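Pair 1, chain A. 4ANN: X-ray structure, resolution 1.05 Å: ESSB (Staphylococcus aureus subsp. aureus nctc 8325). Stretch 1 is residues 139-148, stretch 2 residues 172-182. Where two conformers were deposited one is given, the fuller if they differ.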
# COMPACT_ATOMS: atom_id res chain seq x y z
N PHE A 139 -2.87 -3.46 -9.09
CA PHE A 139 -3.46 -2.80 -7.93
C PHE A 139 -4.71 -3.58 -7.47
O PHE A 139 -4.91 -3.85 -6.26
CB PHE A 139 -3.84 -1.36 -8.29
CG PHE A 139 -4.47 -0.62 -7.11
CD1 PHE A 139 -3.70 -0.06 -6.12
CD2 PHE A 139 -5.85 -0.53 -6.96
CE1 PHE A 139 -4.20 0.63 -5.03
CE2 PHE A 139 -6.37 0.14 -5.88
CZ PHE A 139 -5.61 0.65 -4.88
N LEU A 140 -5.54 -3.99 -8.40
CA LEU A 140 -6.74 -4.75 -8.06
C LEU A 140 -6.38 -6.08 -7.45
O LEU A 140 -7.02 -6.48 -6.46
CB LEU A 140 -7.62 -4.91 -9.30
CG LEU A 140 -8.91 -5.66 -9.06
CD1 LEU A 140 -9.74 -4.97 -7.94
CD2 LEU A 140 -9.71 -5.74 -10.36
N THR A 141 -5.42 -6.82 -8.01
CA THR A 141 -5.05 -8.10 -7.42
C THR A 141 -4.57 -7.90 -5.99
O THR A 141 -4.90 -8.68 -5.09
CB THR A 141 -3.93 -8.73 -8.28
OG1 THR A 141 -4.50 -9.07 -9.53
CG2 THR A 141 -3.39 -9.99 -7.65
N ARG A 142 -3.71 -6.90 -5.78
CA ARG A 142 -3.20 -6.63 -4.43
C ARG A 142 -4.32 -6.23 -3.47
O ARG A 142 -4.34 -6.66 -2.29
CB ARG A 142 -2.09 -5.60 -4.51
CG ARG A 142 -0.84 -6.11 -5.15
CD ARG A 142 0.18 -5.01 -5.47
NE ARG A 142 1.42 -5.63 -5.86
CZ ARG A 142 2.40 -5.97 -5.04
NH1 ARG A 142 2.43 -5.67 -3.73
NH2 ARG A 142 3.45 -6.58 -5.54
N TYR A 143 -5.27 -5.42 -3.91
CA TYR A 143 -6.41 -5.04 -3.07
C TYR A 143 -7.23 -6.27 -2.68
O TYR A 143 -7.59 -6.46 -1.52
CB TYR A 143 -7.20 -3.95 -3.81
CG TYR A 143 -8.15 -3.15 -3.00
CD1 TYR A 143 -8.51 -3.34 -1.67
CD2 TYR A 143 -8.75 -2.07 -3.62
CE1 TYR A 143 -9.42 -2.53 -1.04
CE2 TYR A 143 -9.66 -1.24 -2.99
CZ TYR A 143 -9.97 -1.46 -1.67
OH TYR A 143 -10.89 -0.64 -1.03
N LYS A 144 -7.50 -7.15 -3.65
CA LYS A 144 -8.19 -8.37 -3.38
C LYS A 144 -7.47 -9.20 -2.33
O LYS A 144 -8.08 -9.77 -1.42
CB LYS A 144 -8.36 -9.19 -4.67
CG LYS A 144 -9.34 -8.61 -5.66
CD LYS A 144 -9.33 -9.29 -7.00
CE LYS A 144 -10.47 -8.86 -7.88
NZ LYS A 144 -10.41 -9.54 -9.22
N ALA A 145 -6.15 -9.31 -2.48
CA ALA A 145 -5.36 -10.07 -1.54
C ALA A 145 -5.44 -9.48 -0.13
O ALA A 145 -5.55 -10.23 0.86
CB ALA A 145 -3.93 -10.20 -2.00
N LEU A 146 -5.42 -8.18 -0.00
CA LEU A 146 -5.61 -7.54 1.30
C LEU A 146 -6.97 -7.88 1.91
O LEU A 146 -7.09 -8.15 3.10
CB LEU A 146 -5.45 -6.01 1.22
CG LEU A 146 -4.03 -5.51 0.92
CD1 LEU A 146 -4.06 -4.00 0.75
CD2 LEU A 146 -3.04 -5.86 1.99
N VAL A 147 -8.04 -7.84 1.09
CA VAL A 147 -9.36 -8.18 1.59
C VAL A 147 -9.38 -9.62 2.12
O VAL A 147 -9.89 -9.92 3.20
CB VAL A 147 -10.42 -7.97 0.50
CG1 VAL A 147 -11.76 -8.56 0.94
CG2 VAL A 147 -10.56 -6.50 0.12
N ILE A 148 -8.83 -10.56 1.32
CA ILE A 148 -8.80 -11.96 1.72
C ILE A 148 -8.04 -12.12 3.02
O ILE A 148 -8.47 -12.82 3.94
CB ILE A 148 -8.20 -12.81 0.57
CG1 ILE A 148 -9.17 -12.83 -0.61
CG2 ILE A 148 -7.84 -14.20 1.07
CD1 ILE A 148 -8.61 -13.40 -1.87
N PRO A 172 -16.24 -19.54 -0.14
CA PRO A 172 -17.08 -18.80 -1.10
C PRO A 172 -16.84 -17.30 -1.08
O PRO A 172 -16.85 -16.68 -2.14
CB PRO A 172 -18.49 -19.21 -0.65
CG PRO A 172 -18.29 -20.56 -0.05
CD PRO A 172 -16.99 -20.46 0.74
N PHE A 173 -16.63 -16.70 0.08
CA PHE A 173 -16.30 -15.28 0.15
C PHE A 173 -15.07 -14.93 -0.68
O PHE A 173 -15.04 -13.98 -1.42
CB PHE A 173 -16.07 -14.91 1.60
CG PHE A 173 -15.61 -13.49 1.83
CD1 PHE A 173 -16.47 -12.41 1.87
CD2 PHE A 173 -14.29 -13.19 2.03
CE1 PHE A 173 -16.05 -11.13 2.06
CE2 PHE A 173 -13.83 -11.91 2.23
CZ PHE A 173 -14.72 -10.87 2.25
N GLU A 174 -14.05 -15.73 -0.61
CA GLU A 174 -12.78 -15.53 -1.25
C GLU A 174 -13.01 -15.63 -2.73
O GLU A 174 -12.44 -14.81 -3.49
CB GLU A 174 -11.66 -16.47 -0.77
CG GLU A 174 -11.28 -16.20 0.65
CD GLU A 174 -10.34 -17.19 1.28
OE1 GLU A 174 -10.18 -18.29 0.75
OE2 GLU A 174 -9.81 -16.85 2.38
N THR A 175 -13.80 -16.58 -3.20
CA THR A 175 -14.09 -16.64 -4.66
C THR A 175 -14.76 -15.36 -5.14
O THR A 175 -14.45 -14.88 -6.22
CB THR A 175 -14.95 -17.87 -4.92
OG1 THR A 175 -14.17 -18.99 -4.61
CG2 THR A 175 -15.41 -17.93 -6.40
N LYS A 176 -15.73 -14.85 -4.38
CA LYS A 176 -16.43 -13.64 -4.81
C LYS A 176 -15.47 -12.47 -4.90
O LYS A 176 -15.54 -11.64 -5.81
CB LYS A 176 -17.60 -13.27 -3.92
CG LYS A 176 -18.81 -14.22 -4.06
N VAL A 177 -14.53 -12.36 -3.92
CA VAL A 177 -13.54 -11.30 -3.98
C VAL A 177 -12.69 -11.46 -5.24
O VAL A 177 -12.46 -10.50 -5.98
CB VAL A 177 -12.67 -11.33 -2.70
CG1 VAL A 177 -11.49 -10.40 -2.85
CG2 VAL A 177 -13.51 -10.93 -1.49
N ILE A 178 -12.20 -12.65 -5.50
CA ILE A 178 -11.32 -12.93 -6.60
C ILE A 178 -11.98 -12.64 -7.93
O ILE A 178 -11.31 -12.16 -8.87
CB ILE A 178 -10.82 -14.38 -6.52
CG1 ILE A 178 -9.78 -14.49 -5.37
CG2 ILE A 178 -10.24 -14.86 -7.84
CD1 ILE A 178 -9.44 -15.91 -4.98
N GLU A 179 -13.26 -12.93 -8.02
CA GLU A 179 -13.98 -12.77 -9.28
C GLU A 179 -14.40 -11.34 -9.54
O GLU A 179 -14.83 -11.07 -10.68
CB GLU A 179 -15.16 -13.73 -9.32
CG GLU A 179 -14.64 -15.17 -9.49
CD GLU A 179 -15.84 -16.05 -9.77
OE1 GLU A 179 -16.93 -15.43 -9.74
OE2 GLU A 179 -15.53 -17.21 -9.95
N ALA A 180 -14.36 -10.44 -8.58
CA ALA A 180 -14.80 -9.05 -8.84
C ALA A 180 -14.08 -8.49 -10.02
O ALA A 180 -12.84 -8.51 -10.08
CB ALA A 180 -14.56 -8.17 -7.62
N ALA A 181 -14.79 -8.01 -11.03
CA ALA A 181 -14.15 -7.84 -12.31
C ALA A 181 -13.30 -6.58 -12.35
O ALA A 181 -12.39 -6.60 -13.16
CB ALA A 181 -15.15 -7.81 -13.45
N THR A 182 -13.70 -5.59 -11.58
CA THR A 182 -13.06 -4.28 -11.60
C THR A 182 -12.99 -3.76 -10.16
O THR A 182 -13.65 -4.26 -9.25
CB THR A 182 -13.76 -3.22 -12.42
OG1 THR A 182 -15.00 -3.01 -11.77
CG2 THR A 182 -14.06 -3.67 -13.85
O HOH W 1 -10.70 -14.56 3.56

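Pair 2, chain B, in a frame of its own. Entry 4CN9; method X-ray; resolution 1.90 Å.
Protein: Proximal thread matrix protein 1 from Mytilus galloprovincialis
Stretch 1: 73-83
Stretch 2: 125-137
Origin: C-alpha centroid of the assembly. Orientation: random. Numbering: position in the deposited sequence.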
# COMPACT_ATOMS: atom_id res chain seq x y z
N ASN B 73 -12.57 -0.37 27.43
CA ASN B 73 -11.91 -0.45 26.13
C ASN B 73 -12.43 -1.57 25.22
O ASN B 73 -12.72 -1.32 24.05
CB ASN B 73 -10.40 -0.57 26.29
CG ASN B 73 -9.77 0.74 26.70
OD1 ASN B 73 -10.35 1.80 26.51
ND2 ASN B 73 -8.57 0.66 27.27
N TYR B 74 -12.55 -2.80 25.73
CA TYR B 74 -12.98 -3.92 24.89
C TYR B 74 -14.38 -3.68 24.32
O TYR B 74 -14.66 -4.04 23.18
CB TYR B 74 -12.96 -5.25 25.64
CG TYR B 74 -11.59 -5.87 25.76
CD1 TYR B 74 -10.78 -6.04 24.63
CD2 TYR B 74 -11.09 -6.29 26.99
CE1 TYR B 74 -9.51 -6.61 24.74
CE2 TYR B 74 -9.83 -6.85 27.11
CZ TYR B 74 -9.04 -7.01 25.98
OH TYR B 74 -7.79 -7.58 26.08
N GLN B 75 -15.26 -3.09 25.13
CA GLN B 75 -16.61 -2.81 24.64
C GLN B 75 -16.56 -1.82 23.46
O GLN B 75 -17.32 -1.96 22.50
CB GLN B 75 -17.51 -2.26 25.75
CG GLN B 75 -18.97 -2.20 25.34
CD GLN B 75 -19.46 -3.52 24.76
OE1 GLN B 75 -19.43 -4.56 25.42
NE2 GLN B 75 -19.89 -3.49 23.50
N MET B 76 -15.68 -0.84 23.54
CA MET B 76 -15.53 0.15 22.49
C MET B 76 -14.95 -0.47 21.23
O MET B 76 -15.32 -0.09 20.12
CB MET B 76 -14.65 1.32 22.96
CG MET B 76 -15.30 2.14 24.07
SD MET B 76 -14.41 3.63 24.54
CE MET B 76 -15.58 4.32 25.71
N MET B 77 -14.04 -1.42 21.41
CA MET B 77 -13.49 -2.15 20.26
C MET B 77 -14.59 -2.96 19.61
O MET B 77 -14.72 -2.97 18.40
CB MET B 77 -12.34 -3.07 20.70
CG MET B 77 -11.10 -2.34 21.12
SD MET B 77 -9.80 -3.44 21.74
CE MET B 77 -9.34 -4.26 20.19
N LYS B 78 -15.40 -3.62 20.43
CA LYS B 78 -16.47 -4.46 19.90
C LYS B 78 -17.47 -3.62 19.12
O LYS B 78 -17.94 -4.02 18.05
CB LYS B 78 -17.18 -5.18 21.05
CG LYS B 78 -16.38 -6.31 21.63
CD LYS B 78 -17.08 -6.94 22.80
CE LYS B 78 -16.34 -8.18 23.27
NZ LYS B 78 -17.10 -8.94 24.27
N ASP B 79 -17.81 -2.46 19.68
CA ASP B 79 -18.77 -1.56 19.04
C ASP B 79 -18.26 -1.08 17.69
O ASP B 79 -19.01 -1.02 16.71
CB ASP B 79 -19.09 -0.39 19.97
CG ASP B 79 -19.92 -0.81 21.17
OD1 ASP B 79 -20.44 -1.94 21.17
OD2 ASP B 79 -20.06 -0.01 22.12
N PHE B 80 -16.98 -0.76 17.64
CA PHE B 80 -16.37 -0.35 16.39
C PHE B 80 -16.52 -1.45 15.33
O PHE B 80 -16.84 -1.16 14.19
CB PHE B 80 -14.89 0.01 16.61
CG PHE B 80 -14.18 0.42 15.36
CD1 PHE B 80 -14.38 1.67 14.81
CD2 PHE B 80 -13.32 -0.46 14.72
CE1 PHE B 80 -13.72 2.05 13.67
CE2 PHE B 80 -12.67 -0.09 13.56
CZ PHE B 80 -12.87 1.17 13.04
N VAL B 81 -16.30 -2.70 15.73
CA VAL B 81 -16.36 -3.81 14.78
C VAL B 81 -17.80 -4.04 14.33
O VAL B 81 -18.06 -4.35 13.17
CB VAL B 81 -15.75 -5.10 15.37
CG1 VAL B 81 -15.88 -6.26 14.40
CG2 VAL B 81 -14.28 -4.86 15.73
N LYS B 82 -18.74 -3.88 15.25
CA LYS B 82 -20.16 -3.93 14.90
C LYS B 82 -20.52 -2.89 13.85
O LYS B 82 -21.29 -3.16 12.94
CB LYS B 82 -21.01 -3.70 16.15
CG LYS B 82 -21.00 -4.83 17.10
CD LYS B 82 -21.93 -4.55 18.29
CE LYS B 82 -21.77 -5.62 19.34
NZ LYS B 82 -22.46 -5.27 20.61
N GLU B 83 -19.95 -1.69 13.98
CA GLU B 83 -20.22 -0.63 13.03
C GLU B 83 -19.66 -0.97 11.64
O GLU B 83 -20.27 -0.66 10.62
CB GLU B 83 -19.65 0.69 13.56
CG GLU B 83 -20.43 1.18 14.77
CD GLU B 83 -19.69 2.23 15.57
OE1 GLU B 83 -18.69 2.77 15.07
OE2 GLU B 83 -20.11 2.51 16.71
N ILE B 125 -23.90 -11.92 13.41
CA ILE B 125 -22.49 -11.57 13.46
C ILE B 125 -22.22 -10.61 14.62
O ILE B 125 -21.26 -10.78 15.37
CB ILE B 125 -22.01 -10.95 12.13
CG1 ILE B 125 -22.04 -12.00 11.01
CG2 ILE B 125 -20.61 -10.35 12.28
CD1 ILE B 125 -22.01 -11.40 9.62
N LYS B 126 -23.09 -9.62 14.79
CA LYS B 126 -22.91 -8.64 15.86
C LYS B 126 -22.99 -9.28 17.25
O LYS B 126 -22.24 -8.91 18.15
CB LYS B 126 -23.87 -7.45 15.68
CG LYS B 126 -23.50 -6.58 14.46
CD LYS B 126 -24.26 -5.27 14.39
CE LYS B 126 -25.75 -5.46 14.11
NZ LYS B 126 -26.46 -4.16 14.26
N LYS B 127 -23.89 -10.25 17.40
CA LYS B 127 -24.01 -11.02 18.62
C LYS B 127 -22.74 -11.84 18.86
O LYS B 127 -22.23 -11.93 19.98
CB LYS B 127 -25.23 -11.95 18.53
CG LYS B 127 -25.38 -12.95 19.66
CD LYS B 127 -25.91 -12.32 20.93
CE LYS B 127 -26.26 -13.39 21.97
NZ LYS B 127 -26.33 -12.82 23.35
N GLY B 128 -22.21 -12.44 17.80
CA GLY B 128 -20.93 -13.13 17.88
C GLY B 128 -19.84 -12.22 18.42
O GLY B 128 -19.07 -12.62 19.29
N ILE B 129 -19.77 -11.00 17.90
CA ILE B 129 -18.77 -10.03 18.36
C ILE B 129 -18.98 -9.70 19.84
O ILE B 129 -18.02 -9.69 20.64
CB ILE B 129 -18.86 -8.75 17.52
CG1 ILE B 129 -18.36 -9.02 16.09
CG2 ILE B 129 -18.06 -7.62 18.16
CD1 ILE B 129 -18.82 -7.98 15.09
N GLN B 130 -20.23 -9.45 20.22
CA GLN B 130 -20.55 -9.13 21.60
C GLN B 130 -20.15 -10.27 22.56
O GLN B 130 -19.69 -10.03 23.68
CB GLN B 130 -22.04 -8.81 21.75
CG GLN B 130 -22.41 -8.32 23.14
CD GLN B 130 -21.55 -7.14 23.57
OE1 GLN B 130 -21.29 -6.23 22.79
NE2 GLN B 130 -21.10 -7.17 24.82
N ASP B 131 -20.32 -11.50 22.11
CA ASP B 131 -20.09 -12.67 22.94
C ASP B 131 -18.62 -13.06 23.04
O ASP B 131 -18.29 -13.99 23.77
CB ASP B 131 -20.86 -13.87 22.40
CG ASP B 131 -22.35 -13.78 22.68
OD1 ASP B 131 -22.75 -12.97 23.54
OD2 ASP B 131 -23.11 -14.52 22.03
N MET B 132 -17.74 -12.38 22.31
CA MET B 132 -16.32 -12.69 22.38
C MET B 132 -15.79 -12.47 23.78
O MET B 132 -16.10 -11.47 24.42
CB MET B 132 -15.50 -11.79 21.46
CG MET B 132 -15.68 -12.01 19.99
SD MET B 132 -14.90 -10.62 19.12
CE MET B 132 -13.19 -10.88 19.61
N VAL B 133 -14.92 -13.39 24.21
CA VAL B 133 -14.24 -13.28 25.48
C VAL B 133 -12.75 -13.00 25.26
O VAL B 133 -12.00 -13.90 24.86
CB VAL B 133 -14.37 -14.60 26.27
CG1 VAL B 133 -13.73 -14.46 27.65
CG2 VAL B 133 -15.83 -15.01 26.38
N PRO B 134 -12.30 -11.76 25.53
CA PRO B 134 -10.87 -11.46 25.42
C PRO B 134 -10.06 -12.27 26.40
O PRO B 134 -10.50 -12.49 27.53
CB PRO B 134 -10.80 -9.97 25.79
CG PRO B 134 -12.15 -9.45 25.51
CD PRO B 134 -13.07 -10.57 25.92
N ARG B 135 -8.88 -12.70 25.97
CA ARG B 135 -8.07 -13.61 26.78
C ARG B 135 -7.05 -12.87 27.65
O ARG B 135 -6.51 -13.45 28.59
CB ARG B 135 -7.36 -14.62 25.87
CG ARG B 135 -8.31 -15.53 25.10
CD ARG B 135 -7.58 -16.27 23.98
NE ARG B 135 -6.88 -15.32 23.13
CZ ARG B 135 -5.73 -15.56 22.50
NH1 ARG B 135 -5.15 -16.75 22.57
NH2 ARG B 135 -5.17 -14.60 21.78
N ASN B 136 -6.79 -11.60 27.34
CA ASN B 136 -5.81 -10.79 28.07
C ASN B 136 -4.43 -11.43 28.13
O ASN B 136 -3.87 -11.64 29.21
CB ASN B 136 -6.33 -10.46 29.46
CG ASN B 136 -7.52 -9.51 29.42
OD1 ASN B 136 -7.48 -8.50 28.74
ND2 ASN B 136 -8.59 -9.87 30.11
N GLY B 137 -3.88 -11.70 26.96
CA GLY B 137 -2.57 -12.33 26.87
C GLY B 137 -1.45 -11.38 27.25
O GLY B 137 -1.58 -10.15 27.17

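The sharpest difference lies at the matched positions Ile A148 and Lys B82, together with Ile A178 and Gln B130. In pair 1 two isoleucines meet there, Ile A148 CD1 lying 3.8 Å from Ile A178 CG1, an apolar contact. In pair 2 the same place is polar: Lys B82 NZ donates a hydrogen bond to Gln B130 OE1 at 2.7 Å. That glutamine also exchanges two hydrogen bonds with Gln B75, NE2 of Gln B130 to OE1 of Gln B75 and NE2 of Gln B75 to OE1 of Gln B130, both 3.2 Å, so the two amides pair head to head. Thr A141, the counterpart of Gln B75, makes no contact with the other stretch, and the position of Gln B130 is held by Ile A178, which offers no amide to pair with.

These differences are carried by nearly the same backbone. In each pair two helices run antiparallel, at 163° in pair 1 and 165° in pair 2, with axes 9.5 Å apart at closest approach, and the second stretch passes from helix into a non-helical segment, with Ala A180 and Met B132 both extended. Fourteen central residues superpose with an RMSD of 0.3 Å.

The element common to both is a lysine. Lys A144 and Lys B78 have side-chain centres 0.2 Å apart and the same m, t, t, t rotamer. Each extended chain carries its ammonium group to the end of the second helix, where carbonyls are left without the usual helical partners. Lys A144 NZ donates to Ile A178 O and to Ala A180 O, both at 2.8 Å; Lys B78 NZ donates to Gln B130 O at 2.9 Å and to Met B132 O at 2.7 Å. Because the acceptors are backbone atoms, the arrangement tolerates different side chains at both acceptor positions.

Beside the lysine, Val A147 and Val B81 also coincide, and each packs on an aliphatic residue: Val A147 CG1 is 3.8 Å from Val A177 CG2, and Val B81 CG1 is 3.5 Å from Ile B129 CD1. In pair 1 the valine additionally touches Phe A173, its CG1 4.0 Å from CZ of Phe A173.

Beyond the turn the solutions part again. Leu A140 reaches backbone, its CD2 3.8 Å from Thr A182 C. At the matched positions of pair 2, Pro B134 lies over one face of the Tyr B74 ring, with CG 3.5 Å from the ring centroid and nearly on its normal, a CH-pi contact. The larger aromatic residue and the proline ring contribute to the greater buried surface of pair 2, 608 against 475 Å².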